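Local coordinates for protein transcriptional regulator (Pyrococcus horikoshii, PDB 1UDD) that is a putative transcriptional regulator of the all-helical TenA/THI-4/PQQC family, assembled from four copies of the chain, at residues F41-D46 and E85-L90; Q45-L50 and D100-E105; G52-L57 and R77-V82. All blocks are in the same frame, centred on the assembly; numbering follows the deposited sequence.

Interaction 1 (F41-D46 and E85-L90)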
# COMPACT_ATOMS: atom_id res chain seq x y z
N PHE A 41 -14.84 28.60 8.36
CA PHE A 41 -13.74 27.81 8.93
C PHE A 41 -13.94 26.34 8.57
O PHE A 41 -12.98 25.62 8.25
CB PHE A 41 -13.71 27.95 10.45
CG PHE A 41 -12.58 27.20 11.08
CD1 PHE A 41 -11.31 27.76 11.15
CD2 PHE A 41 -12.78 25.91 11.57
CE1 PHE A 41 -10.24 27.05 11.70
CE2 PHE A 41 -11.72 25.19 12.12
CZ PHE A 41 -10.44 25.76 12.19
N TYR A 42 -15.19 25.89 8.65
CA TYR A 42 -15.57 24.52 8.33
C TYR A 42 -15.33 24.24 6.85
O TYR A 42 -14.63 23.29 6.50
CB TYR A 42 -17.05 24.29 8.70
CG TYR A 42 -17.68 23.07 8.06
CD1 TYR A 42 -17.28 21.78 8.41
CD2 TYR A 42 -18.67 23.22 7.10
CE1 TYR A 42 -17.85 20.65 7.80
CE2 TYR A 42 -19.25 22.11 6.48
CZ TYR A 42 -18.83 20.83 6.83
OH TYR A 42 -19.38 19.76 6.19
N VAL A 43 -15.91 25.07 5.97
CA VAL A 43 -15.73 24.86 4.54
C VAL A 43 -14.25 24.78 4.22
O VAL A 43 -13.81 23.89 3.48
CB VAL A 43 -16.39 26.00 3.70
CG1 VAL A 43 -16.00 25.85 2.23
CG2 VAL A 43 -17.91 25.94 3.84
N LEU A 44 -13.47 25.69 4.78
CA LEU A 44 -12.02 25.70 4.56
C LEU A 44 -11.40 24.35 4.91
O LEU A 44 -10.59 23.81 4.14
CB LEU A 44 -11.37 26.80 5.40
CG LEU A 44 -10.92 28.07 4.66
CD1 LEU A 44 -12.02 28.57 3.74
CD2 LEU A 44 -10.54 29.15 5.68
N GLN A 45 -11.77 23.80 6.06
CA GLN A 45 -11.24 22.51 6.49
C GLN A 45 -11.71 21.37 5.57
O GLN A 45 -11.16 20.27 5.62
CB GLN A 45 -11.69 22.21 7.93
CG GLN A 45 -11.07 23.09 9.00
CD GLN A 45 -9.59 22.84 9.20
OE1 GLN A 45 -9.16 21.71 9.46
NE2 GLN A 45 -8.79 23.90 9.09
N ASP A 46 -12.72 21.64 4.73
CA ASP A 46 -13.23 20.63 3.82
C ASP A 46 -12.33 20.24 2.66
O ASP A 46 -12.52 19.16 2.08
CB ASP A 46 -14.59 21.03 3.25
CG ASP A 46 -15.70 20.91 4.27
OD1 ASP A 46 -15.63 20.02 5.14
OD2 ASP A 46 -16.66 21.71 4.19
N GLU A 85 -15.35 21.49 -8.31
CA GLU A 85 -16.01 22.59 -9.01
C GLU A 85 -17.12 23.18 -8.15
O GLU A 85 -17.25 24.41 -8.06
CB GLU A 85 -16.58 22.12 -10.35
CG GLU A 85 -15.51 21.99 -11.43
CD GLU A 85 -16.05 21.39 -12.73
OE1 GLU A 85 -16.99 21.98 -13.31
OE2 GLU A 85 -15.51 20.35 -13.17
N ASN A 86 -17.92 22.31 -7.53
CA ASN A 86 -19.00 22.75 -6.65
C ASN A 86 -18.41 23.44 -5.43
O ASN A 86 -18.90 24.47 -4.99
CB ASN A 86 -19.83 21.57 -6.18
CG ASN A 86 -20.60 20.91 -7.30
OD1 ASN A 86 -21.23 21.59 -8.11
ND2 ASN A 86 -20.56 19.59 -7.35
N TYR A 87 -17.34 22.85 -4.89
CA TYR A 87 -16.67 23.39 -3.72
C TYR A 87 -16.14 24.78 -4.03
O TYR A 87 -16.21 25.67 -3.18
CB TYR A 87 -15.53 22.46 -3.31
CG TYR A 87 -14.71 22.91 -2.12
CD1 TYR A 87 -15.28 23.04 -0.86
CD2 TYR A 87 -13.34 23.14 -2.26
CE1 TYR A 87 -14.50 23.40 0.24
CE2 TYR A 87 -12.55 23.50 -1.16
CZ TYR A 87 -13.13 23.64 0.08
OH TYR A 87 -12.35 24.02 1.15
N VAL A 88 -15.63 24.97 -5.24
CA VAL A 88 -15.11 26.27 -5.64
C VAL A 88 -16.25 27.30 -5.69
O VAL A 88 -16.08 28.43 -5.24
CB VAL A 88 -14.41 26.21 -7.02
CG1 VAL A 88 -14.20 27.62 -7.59
CG2 VAL A 88 -13.06 25.52 -6.87
N LYS A 89 -17.40 26.88 -6.22
CA LYS A 89 -18.56 27.77 -6.31
C LYS A 89 -19.02 28.18 -4.91
O LYS A 89 -19.43 29.33 -4.70
CB LYS A 89 -19.72 27.09 -7.05
CG LYS A 89 -19.46 26.87 -8.52
CD LYS A 89 -20.71 26.42 -9.28
CE LYS A 89 -20.37 26.11 -10.74
NZ LYS A 89 -21.54 25.58 -11.52
N LEU A 90 -18.96 27.24 -3.97
CA LEU A 90 -19.35 27.51 -2.59
C LEU A 90 -18.34 28.48 -1.99
O LEU A 90 -18.71 29.46 -1.34
CB LEU A 90 -19.37 26.22 -1.77
CG LEU A 90 -19.48 26.35 -0.25
CD1 LEU A 90 -20.72 27.17 0.14
CD2 LEU A 90 -19.54 24.94 0.36
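Tyr87 reaches out of helix 82-93 to the long helix 36-63 of the all-helical TenA fold and bonds to its backbone. The two segments, 41-46 and 85-90, run nearly antiparallel, at 154°, with their axes 11.1 Å apart at closest approach, so side chains bridge the gap. The tyrosine extends with CG anti to its own backbone N (chi1 179°), and its hydroxyl donates to the main chain: Tyr87 OH lies 2.8 Å from Val43 O. That carbonyl oxygen sits at the ring edge, near the ring plane, while the hydroxyl meets it from above the carbonyl plane. Beside the bond the contact is apolar. Val43 CG1, itself anti to the backbone N, lies 3.5 Å from Tyr87 CE1 as the two side chains slide past each other in opposite directions. Val43 CG2 meets Leu90 CD2 tip to tip at 4.0 Å, and Asp46 CB approaches Tyr87 CE1 obliquely.

Val43 O is gripped twice, because Asp46 N also donates to it, at 2.8 Å. The helix is kinked just beyond: Phe47 N makes no bond to the turn before, and the hydroxyl of Tyr87 supplies a second donor to a carbonyl that would pair with that N in a regular helix. Farther out, Phe47 and Leu50 pack against the tyrosine, and Leu90 rests on Phe39, Ile158 and Trp162. Tyr42, on another side of the helix, hydrogen-bonds through OH to Tyr140 OH and meets the ring of Trp208; Asp46 OD2 lies over one face of the Tyr42 ring, offset toward the rim, 3.4 Å above its plane.

Interaction 2 (Q45-L50 and D100-E105)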
# COMPACT_ATOMS: atom_id res chain seq x y z
N GLN A 45 -11.77 23.80 6.06
CA GLN A 45 -11.24 22.51 6.49
C GLN A 45 -11.71 21.37 5.57
O GLN A 45 -11.16 20.27 5.62
CB GLN A 45 -11.69 22.21 7.93
CG GLN A 45 -11.07 23.09 9.00
CD GLN A 45 -9.59 22.84 9.20
OE1 GLN A 45 -9.16 21.71 9.46
NE2 GLN A 45 -8.79 23.90 9.09
N ASP A 46 -12.72 21.64 4.73
CA ASP A 46 -13.23 20.63 3.82
C ASP A 46 -12.33 20.24 2.66
O ASP A 46 -12.52 19.16 2.08
CB ASP A 46 -14.59 21.03 3.25
CG ASP A 46 -15.70 20.91 4.27
OD1 ASP A 46 -15.63 20.02 5.14
OD2 ASP A 46 -16.66 21.71 4.19
N PHE A 47 -11.37 21.09 2.30
CA PHE A 47 -10.49 20.72 1.19
C PHE A 47 -9.75 19.43 1.52
O PHE A 47 -9.76 18.47 0.75
CB PHE A 47 -9.46 21.81 0.91
CG PHE A 47 -8.54 21.47 -0.21
CD1 PHE A 47 -9.01 21.39 -1.51
CD2 PHE A 47 -7.19 21.18 0.04
CE1 PHE A 47 -8.16 21.04 -2.57
CE2 PHE A 47 -6.33 20.83 -1.01
CZ PHE A 47 -6.82 20.76 -2.31
N ASN A 48 -9.10 19.43 2.67
CA ASN A 48 -8.34 18.27 3.11
C ASN A 48 -9.23 17.03 3.20
O ASN A 48 -8.75 15.91 3.01
CB ASN A 48 -7.72 18.54 4.47
CG ASN A 48 -6.66 17.54 4.81
OD1 ASN A 48 -5.66 17.44 4.10
ND2 ASN A 48 -6.86 16.79 5.89
N TYR A 49 -10.50 17.23 3.49
CA TYR A 49 -11.47 16.15 3.61
C TYR A 49 -11.75 15.63 2.20
O TYR A 49 -11.79 14.42 1.96
CB TYR A 49 -12.76 16.70 4.26
CG TYR A 49 -13.75 15.66 4.76
CD1 TYR A 49 -14.44 15.86 5.96
CD2 TYR A 49 -14.04 14.51 4.01
CE1 TYR A 49 -15.41 14.95 6.40
CE2 TYR A 49 -15.00 13.59 4.45
CZ TYR A 49 -15.68 13.82 5.64
OH TYR A 49 -16.65 12.95 6.06
N LEU A 50 -11.93 16.56 1.27
CA LEU A 50 -12.20 16.26 -0.13
C LEU A 50 -11.06 15.43 -0.72
O LEU A 50 -11.29 14.41 -1.38
CB LEU A 50 -12.37 17.58 -0.88
CG LEU A 50 -12.63 17.64 -2.38
CD1 LEU A 50 -12.85 19.09 -2.78
CD2 LEU A 50 -11.47 17.04 -3.16
N ASP A 100 -7.13 29.79 -1.01
CA ASP A 100 -7.30 29.92 0.44
C ASP A 100 -7.47 28.53 1.06
O ASP A 100 -6.90 28.23 2.11
CB ASP A 100 -8.53 30.78 0.74
CG ASP A 100 -8.46 32.16 0.09
OD1 ASP A 100 -7.49 32.89 0.35
OD2 ASP A 100 -9.38 32.50 -0.69
N ALA A 101 -8.28 27.70 0.40
CA ALA A 101 -8.53 26.34 0.88
C ALA A 101 -7.22 25.56 0.90
O ALA A 101 -6.82 25.04 1.95
CB ALA A 101 -9.54 25.64 -0.02
N ILE A 102 -6.56 25.49 -0.25
CA ILE A 102 -5.30 24.77 -0.37
C ILE A 102 -4.27 25.23 0.66
O ILE A 102 -3.51 24.43 1.20
CB ILE A 102 -4.71 24.94 -1.77
CG1 ILE A 102 -5.64 24.29 -2.80
CG2 ILE A 102 -3.31 24.35 -1.83
CD1 ILE A 102 -5.22 24.49 -4.22
N LYS A 103 -4.26 26.53 0.95
CA LYS A 103 -3.29 27.04 1.91
C LYS A 103 -3.70 26.87 3.37
O LYS A 103 -2.89 27.07 4.27
CB LYS A 103 -2.99 28.51 1.58
CG LYS A 103 -2.31 28.67 0.21
CD LYS A 103 -1.93 30.12 -0.09
CE LYS A 103 -0.85 30.64 0.86
NZ LYS A 103 -0.57 32.09 0.65
N THR A 104 -4.95 26.47 3.60
CA THR A 104 -5.43 26.29 4.98
C THR A 104 -4.77 25.11 5.70
O THR A 104 -4.67 24.01 5.16
CB THR A 104 -6.96 26.09 5.02
OG1 THR A 104 -7.60 27.31 4.65
CG2 THR A 104 -7.42 25.70 6.42
N GLU A 105 -4.32 25.36 6.92
CA GLU A 105 -3.69 24.32 7.73
C GLU A 105 -4.80 23.43 8.31
O GLU A 105 -5.68 23.92 9.00
CB GLU A 105 -2.89 24.94 8.87
CG GLU A 105 -2.54 23.93 9.96
CD GLU A 105 -2.06 24.58 11.26
OE1 GLU A 105 -2.69 25.57 11.70
OE2 GLU A 105 -1.08 24.08 11.85
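Phe47 holds CG anti to its backbone N (chi1 180°), which sends the ring from helix 36-63 toward helix 98-103, while Ile102 sets CG1 beside its own N and so lays it over that ring. Ile102 CG1 stands 4.1 Å from the Phe47 ring centroid, a CH-pi contact over one face, offset toward the rim and nearest to CZ. At the root of the side chain, Phe47 CB touches Ala101 CB at 3.9 Å. Gln45 instead folds back, bent at chi2 (-69°), and brings its amide to the chain beyond the helix. Its NE2 donates to Glu105 O at 3.1 Å along a nearly straight line (164°), with the acceptor in the amide plane; OE1 of the same amide accepts from Thr107 N, so both ends are gripped and its rotation is fixed. Thr104 CG2 lies 3.5 Å from Gln45 NE2. Thr104 is itself held by its hydroxyl, with OG1 donating to Asp100 O at 2.8 Å. Tyr66 of the second subunit also meets the Phe47 ring edge-to-face. A short helix and its exit loop, fastened to a long kinked helix by apolar and CH-pi contacts and a hydrogen bond from the Gln45 amide, are part of the TenA-family all-helical fold.

Interaction 3 (G52-L57 and R77-V82)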
# COMPACT_ATOMS: atom_id res chain seq x y z
N GLY A 52 -8.67 13.81 1.07
CA GLY A 52 -8.54 12.57 1.83
C GLY A 52 -9.55 11.50 1.44
O GLY A 52 -9.21 10.30 1.39
N LEU A 53 -10.79 11.90 1.20
CA LEU A 53 -11.83 10.96 0.80
C LEU A 53 -11.40 10.36 -0.54
O LEU A 53 -11.57 9.17 -0.79
CB LEU A 53 -13.16 11.69 0.65
CG LEU A 53 -14.46 10.89 0.71
CD1 LEU A 53 -14.58 10.24 2.09
CD2 LEU A 53 -15.66 11.82 0.45
N THR A 54 -10.84 11.20 -1.39
CA THR A 54 -10.37 10.76 -2.71
C THR A 54 -9.23 9.75 -2.61
O THR A 54 -9.24 8.73 -3.30
CB THR A 54 -9.92 11.97 -3.54
OG1 THR A 54 -11.03 12.85 -3.72
CG2 THR A 54 -9.41 11.54 -4.90
N ARG A 55 -8.24 10.02 -1.75
CA ARG A 55 -7.12 9.10 -1.58
C ARG A 55 -7.58 7.74 -1.12
O ARG A 55 -7.11 6.72 -1.63
CB ARG A 55 -6.10 9.61 -0.55
CG ARG A 55 -5.20 10.73 -1.03
CD ARG A 55 -4.15 11.13 0.03
NE ARG A 55 -3.71 12.49 -0.26
CZ ARG A 55 -2.94 12.80 -1.29
NH1 ARG A 55 -2.51 11.84 -2.09
NH2 ARG A 55 -2.67 14.07 -1.56
N ALA A 56 -8.47 7.72 -0.14
CA ALA A 56 -8.94 6.44 0.39
C ALA A 56 -9.73 5.67 -0.67
O ALA A 56 -9.57 4.46 -0.81
CB ALA A 56 -9.78 6.66 1.67
N LEU A 57 -10.55 6.38 -1.44
CA LEU A 57 -11.31 5.72 -2.49
C LEU A 57 -10.38 5.12 -3.54
O LEU A 57 -10.64 4.03 -4.05
CB LEU A 57 -12.28 6.68 -3.16
CG LEU A 57 -13.53 6.97 -2.31
CD1 LEU A 57 -14.29 8.18 -2.87
CD2 LEU A 57 -14.41 5.74 -2.27
N ARG A 77 -13.02 9.97 -8.71
CA ARG A 77 -12.85 10.95 -9.78
C ARG A 77 -13.81 12.13 -9.59
O ARG A 77 -13.41 13.28 -9.68
CB ARG A 77 -13.06 10.27 -11.14
CG ARG A 77 -12.94 11.19 -12.35
CD ARG A 77 -14.29 11.76 -12.71
NE ARG A 77 -14.24 12.56 -13.93
CZ ARG A 77 -15.31 13.03 -14.56
NH1 ARG A 77 -16.53 12.77 -14.09
NH2 ARG A 77 -15.17 13.74 -15.67
N ASP A 78 -15.07 11.83 -9.29
CA ASP A 78 -16.06 12.87 -9.06
C ASP A 78 -15.71 13.73 -7.86
O ASP A 78 -16.00 14.92 -7.85
CB ASP A 78 -17.44 12.26 -8.86
CG ASP A 78 -18.00 11.69 -10.13
OD1 ASP A 78 -17.37 11.86 -11.20
OD2 ASP A 78 -19.09 11.07 -10.06
N GLU A 79 -15.12 13.13 -6.83
CA GLU A 79 -14.74 13.90 -5.65
C GLU A 79 -13.79 15.02 -6.04
O GLU A 79 -13.93 16.14 -5.57
CB GLU A 79 -14.03 13.05 -4.60
CG GLU A 79 -14.91 12.51 -3.49
CD GLU A 79 -15.70 13.58 -2.78
OE1 GLU A 79 -15.14 14.35 -1.96
OE2 GLU A 79 -16.91 13.65 -3.04
N VAL A 80 -12.82 14.71 -6.89
CA VAL A 80 -11.83 15.71 -7.27
C VAL A 80 -12.07 16.46 -8.57
O VAL A 80 -11.19 17.14 -9.06
CB VAL A 80 -10.41 15.11 -7.29
CG1 VAL A 80 -9.92 14.92 -5.88
CG2 VAL A 80 -10.41 13.78 -8.04
N THR A 81 -13.26 16.35 -9.13
CA THR A 81 -13.56 17.07 -10.35
C THR A 81 -14.87 17.82 -10.19
O THR A 81 -14.89 19.01 -9.88
CB THR A 81 -13.63 16.12 -11.57
OG1 THR A 81 -14.70 15.19 -11.40
CG2 THR A 81 -12.33 15.36 -11.70
N VAL A 82 -15.98 17.11 -10.37
CA VAL A 82 -17.30 17.69 -10.22
C VAL A 82 -17.42 18.39 -8.86
O VAL A 82 -17.86 19.53 -8.79
CB VAL A 82 -18.39 16.61 -10.29
CG1 VAL A 82 -19.76 17.24 -10.18
CG2 VAL A 82 -18.26 15.81 -11.58
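Thr54 lies at the centre of a buried contact between helix 36-63 and the end of helix 68-79, where the backbones come close: Thr54 and Glu79 CA atoms are 6.1 Å apart. The threonine puts OG1 anti to its carbonyl carbon, beside the backbone N, and the hydroxyl hydrogen-bonds to Leu50 O one turn back in its own helix. With its polar need met there, OG1 presses on carbon: Thr54 OG1 is 3.1 Å from Glu79 CB and 3.2 Å from Val80 CG1. Thr54 CG2, anti to the backbone N, meets Val80 CG1 at 3.6 Å. Glu79 is bent at chi2 (-54°), which swings its carboxylate beside Leu53; Leu53 CD2 lies 3.5 Å from Glu79 OE1, a van der Waals contact rather than a polar bond. No hydrogen bond joins the two segments. Leu53 and Leu57 pack on helix 126-146 as well.

The loose side is at Leu57, whose CD1 stays 4.4 Å from Glu79 CG and buries little area. Arg77, Asp78 and Thr81 take no part across the segments; Arg77 and Thr81 face the second subunit. Arg77 NH1 makes a salt bridge to Asp78 OD1 at 3.1 Å, and Arg77 NE pairs with Glu74 of the second subunit. Thr81 OG1 sits over one guanidinium face, toward its rim, and donates to Arg77 O at 2.9 Å. A tight turn between consecutive helices, with an inner side of Glu79 and Val80 set on the long helix and a charged side at a subunit interface, is what this segment contributes to the TenA-family helical bundle.

All three contacts use helix 36-63, with interactions 1 and 2 overlapping at Gln45 and Asp46 and their centres 8 Å apart. Tyr87 joins them directly: Tyr87 OH lies 3.3 Å from Phe47 N and 3.4 Å from Ala101 CB, so the same hydroxyl that binds in interaction 1 packs against both helices of interaction 2. Interaction 3 sits farther along the long helix, its centre 14 Å from each of the others. Leu50 connects it to interaction 2, with Leu50 CD2 3.6 Å from Glu79 O. Of the three helices consecutive in the chain, 82-93 and 98-103 thereby meet overlapping turns of the long helix, and 68-79 a turn or more farther along.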